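Local coordinates for protein neuraminidase (Bacteroides thetaiotaomicron, PDB 5MUL) that is a beta-propeller glycoside hydrolase, probably a rhamnosidase, that binds beta-D-glucuronic acid, at residues R68-K73 / K392-L397; W212-T217 / N223-Y228; Y257-P262 / T285-S290; T372-F377 / L423-N428. All coordinates share one frame; numbering follows the deposited sequence.

Contact 1 (R68-K73 / K392-L397); sequences RKLNSK and KKQRKL. With BDP (beta-D-glucopyranuronic acid), chain B.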
# COMPACT_ATOMS: atom_id res chain seq x y z
N ARG A 68 -6.70 5.27 19.24
CA ARG A 68 -7.74 6.18 19.71
C ARG A 68 -9.07 5.59 19.42
O ARG A 68 -9.25 4.80 18.48
CB ARG A 68 -7.64 7.56 19.06
CG ARG A 68 -7.91 7.57 17.55
CD ARG A 68 -8.17 8.96 17.01
NE ARG A 68 -8.32 8.95 15.56
CZ ARG A 68 -8.86 9.91 14.83
NH1 ARG A 68 -9.46 10.95 15.40
NH2 ARG A 68 -8.85 9.80 13.50
N LYS A 69 -10.08 6.04 20.15
CA LYS A 69 -11.44 5.88 19.72
C LYS A 69 -11.70 6.81 18.54
O LYS A 69 -11.34 7.98 18.54
CB LYS A 69 -12.42 6.21 20.87
CG LYS A 69 -12.39 5.23 22.02
CD LYS A 69 -13.10 3.96 21.61
CE LYS A 69 -13.05 2.91 22.71
NZ LYS A 69 -13.72 1.68 22.24
N LEU A 70 -12.36 6.28 17.54
CA LEU A 70 -12.81 7.13 16.45
C LEU A 70 -13.71 8.23 17.01
O LEU A 70 -14.43 8.02 18.00
CB LEU A 70 -13.52 6.32 15.38
CG LEU A 70 -12.65 5.36 14.56
CD1 LEU A 70 -13.56 4.43 13.78
CD2 LEU A 70 -11.69 6.12 13.64
N ASN A 71 -13.66 9.39 16.39
CA ASN A 71 -14.47 10.56 16.75
C ASN A 71 -14.00 11.14 18.08
O ASN A 71 -14.76 11.89 18.71
CB ASN A 71 -15.97 10.26 16.73
CG ASN A 71 -16.43 9.64 15.43
OD1 ASN A 71 -15.91 9.99 14.37
ND2 ASN A 71 -17.39 8.73 15.50
N SER A 72 -12.76 10.86 18.47
CA SER A 72 -12.10 11.54 19.59
C SER A 72 -10.70 11.92 19.17
O SER A 72 -10.23 11.49 18.10
CB SER A 72 -12.03 10.64 20.82
OG SER A 72 -11.01 9.66 20.67
N LYS A 73 -10.02 12.74 19.95
CA LYS A 73 -8.65 13.14 19.62
C LYS A 73 -7.66 12.73 20.69
O LYS A 73 -6.54 13.24 20.70
CB LYS A 73 -8.55 14.65 19.31
CG LYS A 73 -8.68 15.58 20.51
CD LYS A 73 -8.22 17.01 20.22
CE LYS A 73 -8.61 17.93 21.37
NZ LYS A 73 -7.74 19.15 21.39
N LYS A 392 -13.01 0.81 3.77
CA LYS A 392 -13.88 -0.32 3.42
C LYS A 392 -15.11 -0.43 4.32
O LYS A 392 -16.19 -0.77 3.84
CB LYS A 392 -13.14 -1.62 3.59
CG LYS A 392 -12.05 -1.83 2.60
CD LYS A 392 -11.32 -3.07 3.07
CE LYS A 392 -10.10 -3.34 2.31
NZ LYS A 392 -9.51 -4.62 2.83
N LYS A 393 -14.92 -0.19 5.62
CA LYS A 393 -15.99 -0.42 6.60
C LYS A 393 -16.91 0.76 6.75
O LYS A 393 -18.11 0.55 6.98
CB LYS A 393 -15.42 -0.80 7.97
CG LYS A 393 -14.70 -2.13 8.02
CD LYS A 393 -15.57 -3.32 7.63
CE LYS A 393 -14.83 -4.64 7.86
NZ LYS A 393 -15.76 -5.80 7.81
N GLN A 394 -16.40 1.99 6.65
CA GLN A 394 -17.19 3.20 6.97
C GLN A 394 -17.20 4.27 5.88
O GLN A 394 -17.84 5.32 6.03
CB GLN A 394 -16.67 3.81 8.29
CG GLN A 394 -16.68 2.84 9.47
CD GLN A 394 -16.52 3.49 10.83
OE1 GLN A 394 -16.93 4.63 11.05
NE2 GLN A 394 -15.91 2.77 11.76
N ARG A 395 -16.49 4.04 4.76
CA ARG A 395 -16.35 5.06 3.74
C ARG A 395 -15.90 6.39 4.30
O ARG A 395 -16.40 7.44 3.91
CB ARG A 395 -17.65 5.20 2.90
CG ARG A 395 -18.02 3.94 2.14
CD ARG A 395 -17.06 3.66 1.00
NE ARG A 395 -17.58 2.56 0.20
CZ ARG A 395 -17.21 1.28 0.31
NH1 ARG A 395 -17.79 0.36 -0.46
NH2 ARG A 395 -16.24 0.91 1.13
N LYS A 396 -14.92 6.35 5.20
CA LYS A 396 -14.26 7.54 5.69
C LYS A 396 -12.81 7.43 5.29
O LYS A 396 -12.20 6.36 5.47
CB LYS A 396 -14.36 7.66 7.21
CG LYS A 396 -15.78 7.83 7.73
CD LYS A 396 -15.82 7.91 9.25
CE LYS A 396 -17.21 8.23 9.76
NZ LYS A 396 -17.49 7.50 11.02
N LEU A 397 -12.26 8.51 4.76
CA LEU A 397 -10.88 8.60 4.30
C LEU A 397 -10.08 9.30 5.38
O LEU A 397 -10.32 10.48 5.72
CB LEU A 397 -10.79 9.40 2.98
CG LEU A 397 -9.38 9.59 2.44
CD1 LEU A 397 -8.68 8.25 2.22
CD2 LEU A 397 -9.44 10.40 1.15
C1 BDP B . -11.68 -9.03 4.11
C2 BDP B . -11.97 -7.55 3.97
C3 BDP B . -11.70 -6.88 5.32
C4 BDP B . -12.43 -7.62 6.45
C5 BDP B . -12.06 -9.08 6.46
C6 BDP B . -12.76 -9.83 7.56
O2 BDP B . -11.13 -6.93 2.98
O3 BDP B . -12.08 -5.51 5.25
O4 BDP B . -12.08 -7.03 7.69
O5 BDP B . -12.45 -9.61 5.20
O6A BDP B . -13.96 -10.14 7.41
O1 BDP B . -12.06 -9.69 2.90
O6B BDP B . -12.12 -10.13 8.59
O HOH W 1 -14.73 8.21 12.52
O HOH W 2 -19.14 8.66 13.09

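Contact 2 (W212-T217 / N223-Y228); sequences WVWRET and NHDLCY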
# COMPACT_ATOMS: atom_id res chain seq x y z
N TRP A 212 1.93 -5.39 -10.39
CA TRP A 212 3.36 -5.16 -10.30
C TRP A 212 3.93 -4.56 -11.56
O TRP A 212 3.33 -4.64 -12.63
CB TRP A 212 4.11 -6.44 -9.93
CG TRP A 212 4.14 -7.52 -10.97
CD1 TRP A 212 5.19 -7.82 -11.83
CD2 TRP A 212 3.14 -8.50 -11.22
NE1 TRP A 212 4.88 -8.91 -12.58
CE2 TRP A 212 3.63 -9.36 -12.24
CE3 TRP A 212 1.86 -8.75 -10.70
CZ2 TRP A 212 2.87 -10.43 -12.74
CZ3 TRP A 212 1.12 -9.82 -11.18
CH2 TRP A 212 1.61 -10.63 -12.22
N VAL A 213 5.13 -4.03 -11.42
CA VAL A 213 5.95 -3.63 -12.55
C VAL A 213 7.20 -4.49 -12.55
O VAL A 213 7.62 -5.02 -11.53
CB VAL A 213 6.36 -2.13 -12.50
CG1 VAL A 213 5.15 -1.22 -12.30
CG2 VAL A 213 7.42 -1.84 -11.48
N TRP A 214 7.81 -4.66 -13.73
CA TRP A 214 9.11 -5.34 -13.87
C TRP A 214 10.23 -4.31 -13.85
O TRP A 214 10.05 -3.19 -14.27
CB TRP A 214 9.15 -6.05 -15.22
CG TRP A 214 8.19 -7.16 -15.46
CD1 TRP A 214 7.23 -7.20 -16.43
CD2 TRP A 214 8.10 -8.42 -14.76
NE1 TRP A 214 6.55 -8.38 -16.37
CE2 TRP A 214 7.05 -9.15 -15.36
CE3 TRP A 214 8.79 -8.99 -13.69
CZ2 TRP A 214 6.70 -10.44 -14.95
CZ3 TRP A 214 8.45 -10.28 -13.28
CH2 TRP A 214 7.39 -10.98 -13.92
N ARG A 215 11.41 -4.74 -13.40
CA ARG A 215 12.62 -3.91 -13.51
C ARG A 215 13.78 -4.79 -13.94
O ARG A 215 14.08 -5.82 -13.34
CB ARG A 215 12.99 -3.15 -12.23
CG ARG A 215 14.09 -2.10 -12.49
CD ARG A 215 14.73 -1.56 -11.22
NE ARG A 215 13.91 -0.55 -10.57
CZ ARG A 215 14.39 0.37 -9.74
NH1 ARG A 215 15.69 0.42 -9.49
NH2 ARG A 215 13.58 1.26 -9.20
N GLU A 216 14.40 -4.38 -15.06
CA GLU A 216 15.44 -5.23 -15.69
C GLU A 216 16.79 -5.17 -15.00
O GLU A 216 17.48 -6.18 -14.87
CB GLU A 216 15.62 -4.87 -17.17
CG GLU A 216 14.43 -5.18 -18.05
CD GLU A 216 13.99 -6.63 -17.95
OE1 GLU A 216 14.84 -7.55 -18.05
OE2 GLU A 216 12.80 -6.87 -17.76
N THR A 217 17.20 -3.99 -14.58
CA THR A 217 18.52 -3.80 -13.97
C THR A 217 18.42 -2.99 -12.69
O THR A 217 17.33 -2.64 -12.25
CB THR A 217 19.49 -3.07 -14.94
OG1 THR A 217 19.18 -1.67 -15.00
CG2 THR A 217 19.42 -3.66 -16.34
N ASN A 223 12.41 0.12 -15.23
CA ASN A 223 11.03 -0.27 -14.92
C ASN A 223 10.21 -0.33 -16.19
O ASN A 223 10.30 0.56 -17.07
CB ASN A 223 10.33 0.75 -14.02
CG ASN A 223 10.78 0.71 -12.60
OD1 ASN A 223 11.38 -0.27 -12.11
ND2 ASN A 223 10.44 1.79 -11.86
N HIS A 224 9.34 -1.32 -16.29
CA HIS A 224 8.44 -1.42 -17.42
C HIS A 224 7.21 -2.26 -17.10
O HIS A 224 7.30 -3.22 -16.32
CB HIS A 224 9.14 -2.00 -18.68
CG HIS A 224 9.71 -3.39 -18.50
ND1 HIS A 224 9.04 -4.54 -18.88
CD2 HIS A 224 10.91 -3.79 -18.02
CE1 HIS A 224 9.81 -5.58 -18.66
NE2 HIS A 224 10.94 -5.16 -18.11
N ASP A 225 6.10 -1.85 -17.70
CA ASP A 225 4.83 -2.58 -17.71
C ASP A 225 4.09 -2.61 -16.38
O ASP A 225 4.66 -2.34 -15.33
CB ASP A 225 5.01 -4.00 -18.24
CG ASP A 225 5.57 -4.02 -19.67
OD1 ASP A 225 5.09 -3.24 -20.49
OD2 ASP A 225 6.51 -4.79 -19.91
N LEU A 226 2.80 -2.91 -16.47
CA LEU A 226 1.98 -3.10 -15.31
C LEU A 226 1.18 -4.40 -15.51
O LEU A 226 0.45 -4.51 -16.50
CB LEU A 226 1.11 -1.87 -15.16
CG LEU A 226 0.17 -1.80 -13.96
CD1 LEU A 226 0.93 -1.87 -12.64
CD2 LEU A 226 -0.71 -0.56 -14.03
N CYS A 227 1.35 -5.35 -14.60
CA CYS A 227 0.77 -6.65 -14.67
C CYS A 227 -0.20 -6.91 -13.52
O CYS A 227 -0.13 -6.19 -12.51
CB CYS A 227 1.88 -7.69 -14.65
SG CYS A 227 3.00 -7.61 -16.08
N TYR A 228 -1.07 -7.90 -13.68
CA TYR A 228 -2.16 -8.12 -12.74
C TYR A 228 -2.44 -9.59 -12.53
O TYR A 228 -2.33 -10.38 -13.48
CB TYR A 228 -3.39 -7.42 -13.26
CG TYR A 228 -4.62 -7.62 -12.41
CD1 TYR A 228 -4.82 -6.87 -11.24
CD2 TYR A 228 -5.60 -8.52 -12.76
CE1 TYR A 228 -5.95 -7.04 -10.47
CE2 TYR A 228 -6.73 -8.71 -11.98
CZ TYR A 228 -6.94 -7.96 -10.84
OH TYR A 228 -8.07 -8.16 -10.09

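Contact 3 (Y257-P262 / T285-S290); sequences YACRIP and TYWRSS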
# COMPACT_ATOMS: atom_id res chain seq x y z
N TYR A 257 -0.98 -8.39 -18.84
CA TYR A 257 -0.50 -7.04 -18.92
C TYR A 257 -1.70 -6.11 -18.84
O TYR A 257 -2.51 -6.04 -19.76
CB TYR A 257 0.34 -6.82 -20.20
CG TYR A 257 1.66 -7.46 -20.02
CD1 TYR A 257 1.84 -8.82 -20.23
CD2 TYR A 257 2.75 -6.72 -19.59
CE1 TYR A 257 3.04 -9.43 -19.99
CE2 TYR A 257 3.99 -7.31 -19.34
CZ TYR A 257 4.13 -8.68 -19.54
OH TYR A 257 5.33 -9.27 -19.29
N ALA A 258 -1.85 -5.39 -17.73
CA ALA A 258 -2.87 -4.34 -17.60
C ALA A 258 -2.53 -3.18 -18.50
O ALA A 258 -3.42 -2.55 -19.10
CB ALA A 258 -2.97 -3.89 -16.15
N CYS A 259 -1.23 -2.87 -18.60
CA CYS A 259 -0.76 -1.83 -19.49
C CYS A 259 0.67 -2.15 -19.94
O CYS A 259 1.49 -2.54 -19.12
CB CYS A 259 -0.83 -0.49 -18.74
SG CYS A 259 -0.88 1.01 -19.74
N ARG A 260 0.95 -1.98 -21.23
CA ARG A 260 2.31 -2.06 -21.75
C ARG A 260 2.92 -0.68 -21.67
O ARG A 260 2.40 0.26 -22.25
CB ARG A 260 2.31 -2.55 -23.20
CG ARG A 260 1.74 -3.95 -23.38
CD ARG A 260 2.69 -5.03 -22.86
NE ARG A 260 2.24 -6.38 -23.20
CZ ARG A 260 3.04 -7.45 -23.22
NH1 ARG A 260 4.32 -7.34 -22.94
NH2 ARG A 260 2.55 -8.64 -23.54
N ILE A 261 4.01 -0.54 -20.91
CA ILE A 261 4.68 0.72 -20.67
C ILE A 261 6.17 0.45 -20.80
O ILE A 261 6.76 -0.27 -19.99
CB ILE A 261 4.36 1.30 -19.26
CG1 ILE A 261 2.85 1.41 -19.03
CG2 ILE A 261 5.06 2.64 -19.06
CD1 ILE A 261 2.43 1.28 -17.58
N PRO A 262 6.81 1.03 -21.82
CA PRO A 262 8.20 0.62 -22.04
C PRO A 262 9.15 1.20 -21.02
O PRO A 262 8.79 2.11 -20.25
CB PRO A 262 8.51 1.17 -23.44
CG PRO A 262 7.60 2.31 -23.62
CD PRO A 262 6.35 1.99 -22.85
N THR A 285 -0.64 5.02 -10.43
CA THR A 285 0.78 5.18 -10.63
C THR A 285 1.02 6.40 -11.53
O THR A 285 0.12 7.21 -11.67
CB THR A 285 1.35 3.92 -11.26
OG1 THR A 285 2.76 4.05 -11.26
CG2 THR A 285 0.78 3.67 -12.65
N TYR A 286 2.23 6.56 -12.04
CA TYR A 286 2.51 7.65 -12.99
C TYR A 286 3.53 7.19 -14.00
O TYR A 286 4.31 6.29 -13.71
CB TYR A 286 2.95 8.94 -12.28
CG TYR A 286 4.21 8.92 -11.48
CD1 TYR A 286 5.47 8.84 -12.08
CD2 TYR A 286 4.17 9.00 -10.08
CE1 TYR A 286 6.63 8.85 -11.32
CE2 TYR A 286 5.31 8.99 -9.32
CZ TYR A 286 6.56 8.91 -9.93
OH TYR A 286 7.69 8.91 -9.16
N TRP A 287 3.48 7.80 -15.20
CA TRP A 287 4.50 7.59 -16.25
C TRP A 287 4.29 8.68 -17.30
O TRP A 287 3.27 9.38 -17.32
CB TRP A 287 4.41 6.19 -16.86
CG TRP A 287 3.23 5.89 -17.74
CD1 TRP A 287 3.09 6.19 -19.07
CD2 TRP A 287 2.04 5.18 -17.39
NE1 TRP A 287 1.90 5.76 -19.54
CE2 TRP A 287 1.23 5.10 -18.54
CE3 TRP A 287 1.59 4.56 -16.21
CZ2 TRP A 287 -0.01 4.47 -18.54
CZ3 TRP A 287 0.36 3.94 -16.21
CH2 TRP A 287 -0.44 3.90 -17.37
N ARG A 288 5.28 8.79 -18.18
CA ARG A 288 5.32 9.73 -19.28
C ARG A 288 4.95 9.03 -20.59
O ARG A 288 5.48 7.98 -20.92
CB ARG A 288 6.74 10.31 -19.32
CG ARG A 288 7.06 11.36 -20.39
CD ARG A 288 8.57 11.66 -20.41
NE ARG A 288 9.38 10.50 -20.78
CZ ARG A 288 9.50 10.00 -22.01
NH1 ARG A 288 8.87 10.54 -23.06
NH2 ARG A 288 10.27 8.94 -22.21
N SER A 289 4.03 9.64 -21.34
CA SER A 289 3.68 9.17 -22.68
C SER A 289 4.87 9.44 -23.61
O SER A 289 5.66 10.34 -23.36
CB SER A 289 2.46 9.92 -23.19
OG SER A 289 1.31 9.57 -22.43
N SER A 290 4.97 8.66 -24.68
CA SER A 290 6.13 8.76 -25.60
C SER A 290 6.30 10.12 -26.32
O SER A 290 7.43 10.49 -26.69
CB SER A 290 6.09 7.62 -26.63
OG SER A 290 4.82 7.55 -27.24

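Contact 4 (T372-F377 / L423-N428); sequences TDLTDF and LEANTN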
# COMPACT_ATOMS: atom_id res chain seq x y z
N THR A 372 -8.00 19.44 -5.85
CA THR A 372 -7.98 20.34 -4.69
C THR A 372 -6.82 20.01 -3.80
O THR A 372 -6.20 18.95 -3.94
CB THR A 372 -9.24 20.19 -3.85
OG1 THR A 372 -9.38 18.83 -3.38
CG2 THR A 372 -10.48 20.62 -4.64
N ASP A 373 -6.51 20.91 -2.89
CA ASP A 373 -5.53 20.69 -1.86
C ASP A 373 -6.23 20.49 -0.54
O ASP A 373 -7.13 21.26 -0.17
CB ASP A 373 -4.57 21.85 -1.78
CG ASP A 373 -3.89 22.12 -3.10
OD1 ASP A 373 -3.29 21.19 -3.69
OD2 ASP A 373 -3.94 23.28 -3.60
N LEU A 374 -5.86 19.43 0.16
CA LEU A 374 -6.40 19.13 1.48
C LEU A 374 -5.65 19.84 2.57
O LEU A 374 -6.23 20.06 3.66
CB LEU A 374 -6.36 17.62 1.74
CG LEU A 374 -7.09 16.76 0.70
CD1 LEU A 374 -7.10 15.31 1.16
CD2 LEU A 374 -8.50 17.23 0.47
N THR A 375 -4.38 20.18 2.36
CA THR A 375 -3.67 21.10 3.22
C THR A 375 -3.37 22.36 2.44
O THR A 375 -3.40 22.37 1.23
CB THR A 375 -2.35 20.54 3.75
OG1 THR A 375 -1.47 20.31 2.63
CG2 THR A 375 -2.58 19.22 4.53
N ASP A 376 -3.09 23.43 3.16
CA ASP A 376 -2.60 24.67 2.52
C ASP A 376 -1.14 24.93 2.89
O ASP A 376 -0.65 26.07 2.73
CB ASP A 376 -3.49 25.89 2.83
CG ASP A 376 -3.48 26.27 4.27
OD1 ASP A 376 -2.84 25.63 5.10
OD2 ASP A 376 -4.15 27.30 4.60
N PHE A 377 -0.44 23.89 3.33
CA PHE A 377 0.97 23.95 3.65
C PHE A 377 1.68 22.77 2.98
O PHE A 377 1.06 21.72 2.73
CB PHE A 377 1.21 23.94 5.15
CG PHE A 377 0.65 22.74 5.87
CD1 PHE A 377 -0.64 22.74 6.38
CD2 PHE A 377 1.42 21.60 6.06
CE1 PHE A 377 -1.15 21.66 7.06
CE2 PHE A 377 0.92 20.51 6.74
CZ PHE A 377 -0.37 20.54 7.24
N LEU A 423 -5.30 13.12 8.98
CA LEU A 423 -6.19 14.03 8.26
C LEU A 423 -7.47 13.29 7.93
O LEU A 423 -7.45 12.29 7.18
CB LEU A 423 -5.48 14.59 7.02
CG LEU A 423 -6.15 15.79 6.33
CD1 LEU A 423 -5.17 16.44 5.36
CD2 LEU A 423 -7.44 15.44 5.62
N GLU A 424 -8.58 13.75 8.50
CA GLU A 424 -9.89 13.20 8.26
C GLU A 424 -10.53 13.97 7.11
O GLU A 424 -10.98 15.09 7.32
CB GLU A 424 -10.75 13.29 9.54
CG GLU A 424 -10.14 12.58 10.73
CD GLU A 424 -11.01 12.60 11.97
OE1 GLU A 424 -12.03 13.31 11.99
OE2 GLU A 424 -10.65 11.94 12.96
N ALA A 425 -10.50 13.40 5.91
CA ALA A 425 -10.94 14.09 4.70
C ALA A 425 -12.41 13.96 4.48
O ALA A 425 -13.01 12.98 4.83
CB ALA A 425 -10.19 13.52 3.50
N ASN A 426 -13.01 14.97 3.84
CA ASN A 426 -14.40 14.87 3.44
C ASN A 426 -14.49 14.18 2.08
O ASN A 426 -13.75 14.51 1.16
CB ASN A 426 -15.05 16.25 3.38
CG ASN A 426 -16.55 16.16 3.43
OD1 ASN A 426 -17.19 15.76 2.46
ND2 ASN A 426 -17.13 16.49 4.58
N THR A 427 -15.37 13.20 1.97
CA THR A 427 -15.62 12.53 0.71
C THR A 427 -17.10 12.43 0.33
O THR A 427 -17.40 11.94 -0.75
CB THR A 427 -15.01 11.12 0.71
OG1 THR A 427 -15.43 10.41 1.87
CG2 THR A 427 -13.48 11.19 0.65
N ASN A 428 -18.03 12.88 1.18
CA ASN A 428 -19.45 12.89 0.80
C ASN A 428 -20.25 13.90 1.63
O ASN A 428 -20.00 15.10 1.55
CB ASN A 428 -20.08 11.48 0.88
CG ASN A 428 -19.70 10.72 2.15
OD1 ASN A 428 -19.34 11.31 3.17
ND2 ASN A 428 -19.79 9.38 2.08

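Contact 1 (R68-K73 / K392-L397)
L70 and Q394 each place CG beside the backbone N and opposite the carbonyl carbon (chi1 -69° and -56°), and each chain runs on extended at chi2; the two side chains come from opposite directions. They meet with L70 CD1 3.5 Å from Q394 NE2, a simple methyl-to-amide packing. The other end of that amide is occupied: K396 NZ donates to Q394 OE1 over 2.9 Å, approaching at a C=O...N angle of 166°. K396 also reaches N71, through water. One water donates to N71 OD1 and accepts from K396 NZ, while a second accepts from both N71 ND2 (3.0 Å) and K396 NZ (2.9 Å). The ammonium group thus makes three bonds, and the two waters span both ends of the asparagine amide. N71 sits in the type II turn K69-S72; R395, with positive phi, takes the chain out of the helix. In the glucuronate pocket, K392 NZ donates to O2 of the sugar over 2.8 Å and is salt-bridged to E389, which also binds the sugar. L70 and K396 both rest on L390 of helix 388-394, which therefore lies beside the turn following strand 62-69, while R68 is salt-bridged to E424 on strand 418-425.

Contact 2 (W212-T217 / N223-Y228)
W212 and C227 face each other in a beta hairpin, strands 208-215 and 223-231, the middle pair of a four-stranded antiparallel sheet that forms one blade of the propeller. W212-C227 and W214-H224 are hydrogen-bonded pairs, and the register slips by one between them, a beta bulge. The W212 indole lies flat under C227: CB of the cysteine stands 3.5 Å from the centroid of the six-membered ring, 17° off its normal. A chi1 of 69° puts the indole there, between its own backbone N and carbonyl carbon. C227 SG lies between the two indoles, oblique to both rings, 3.6 Å from W214 NE1; the NE1 itself is bonded to Y257 OH. Further along the same face, W214 CB sits over the H224 imidazole, 3.7 Å from its centroid. Both ring nitrogens of H224 donate near the ring plane. NE2 reaches the anti lone pair of E216 OE2 at 2.6 Å, and ND1 reaches D225 OD2 at 2.7 Å in a nearly straight bond, meeting it from above the carboxylate plane. Held at both ends, the ring cannot readily rotate, and two carboxylates would probably stabilise its protonated form; R194 is a second partner of E216. On the other face, R215 NE donates to N223 OD1 with the guanidinium and amide planes 55° apart; N269 OD1 takes R215 NH2 and N223 ND2, and ND2 also donates to L267 O. At the bulge, D225 O is buried without a conventional donor; V213 CA approaches it in a C-H...O contact of 3.3 Å.

Contact 3 (Y257-P262 / T285-S290)
I261 and W287 are the nearest residues here in backbone terms, yet their CA atoms are 8.2 Å apart, too far for sheet pairing; the two segments belong to different sheets. Y257-P262 turns a corner at A258, where A258 and C259 together face L226 in a classic beta bulge, and then continues past C259 along strand 223-231, bonding to D225 through I261. T285-S290 carries the end of strand 281-287, and W287 is almost fully extended. Contact is therefore left to side chains, and it is apolar. I261 crosses the W287 indole at about a right angle and covers one face of it. Its CD1 stands 3.6 Å from the centroid of the six-membered ring, 12° off the normal, a close CH-pi contact. With CG1 opposite the carbonyl carbon (chi1 -54°), the isoleucine can spread over both rings: CD1 takes the benzo ring, while CG2 lies 4.0 Å from W287 CG at the pyrrole end. C259 adds its SG, 3.8 Å from W287 CH2 and oblique to the ring, a sulfur-aromatic contact. R298, from the neighbouring strand 296-302, adds a cation-pi interaction with the same indole, and N309 of strand 307-311 touches both C259 and W287. Within the first segment, R260 CZ lies 3.4 Å above the middle of the Y257 ring. Apolar side chains from the end of an outermost strand and the residues after it, set against an indole of the next sheet, are consistent with the face-to-face packing of successive blades in a beta-propeller.

Contact 4 (T372-F377 / L423-N428)
L374, T375, L423 and A425 make an entirely apolar contact, centred on one methyl. L423 CD1 fits against the corner that follows strand 370-373, 4.0 Å from L374 CB and 3.9 Å from T375 CG2. L423 has CG opposite its backbone N (chi1 -167°), which directs the isopropyl end across to that corner, obliquely to the threonine. L374 in turn extends past it, with CD1 4.3 Å from A425 CB. These are ordinary van der Waals distances, and the nearest backbones, at L374 and A425, are 7.5 Å apart between CA atoms. Polar bonds stay on each side of the interface. T375 OG1 donates to F377 O over 2.9 Å, in the carbonyl plane, and is also bonded to V356 N; two partners thus fix the threonine rotation that presents CG2 to L423. The aromatic ring of F377 folds back over the same residue, T375 CB standing 3.7 Å above its face, towards the rim. Strand 370-373 is the outermost strand of its antiparallel sheet, and the contact links it to the next one, where strand 418-425 lies between 22-29 and 397-402: L374 also touches L399, and L423 and F377 both touch L23.

The contacts form two pairs. Contacts 2 and 3 have centres 10 Å apart and share a sheet: strands 223-231 and 256-259 are neighbours, bonded through D225 and L226 to I261 and C259. Contacts 1 and 4, with centres 15 Å apart, meet through the R68-E424 salt bridge and the pairing of L397 with A425; their segments alternate along the chain. Centres of one pair lie about 28 to 35 Å from those of the other. Contacts 2 and 3 follow each other inside the long loop closed by contact 1. Contacts 1 and 4 both involve the sheet where strand 418-425 pairs with the N-terminal strand 22-29, which probably closes the propeller; contacts 3 and 4 each join two sheets.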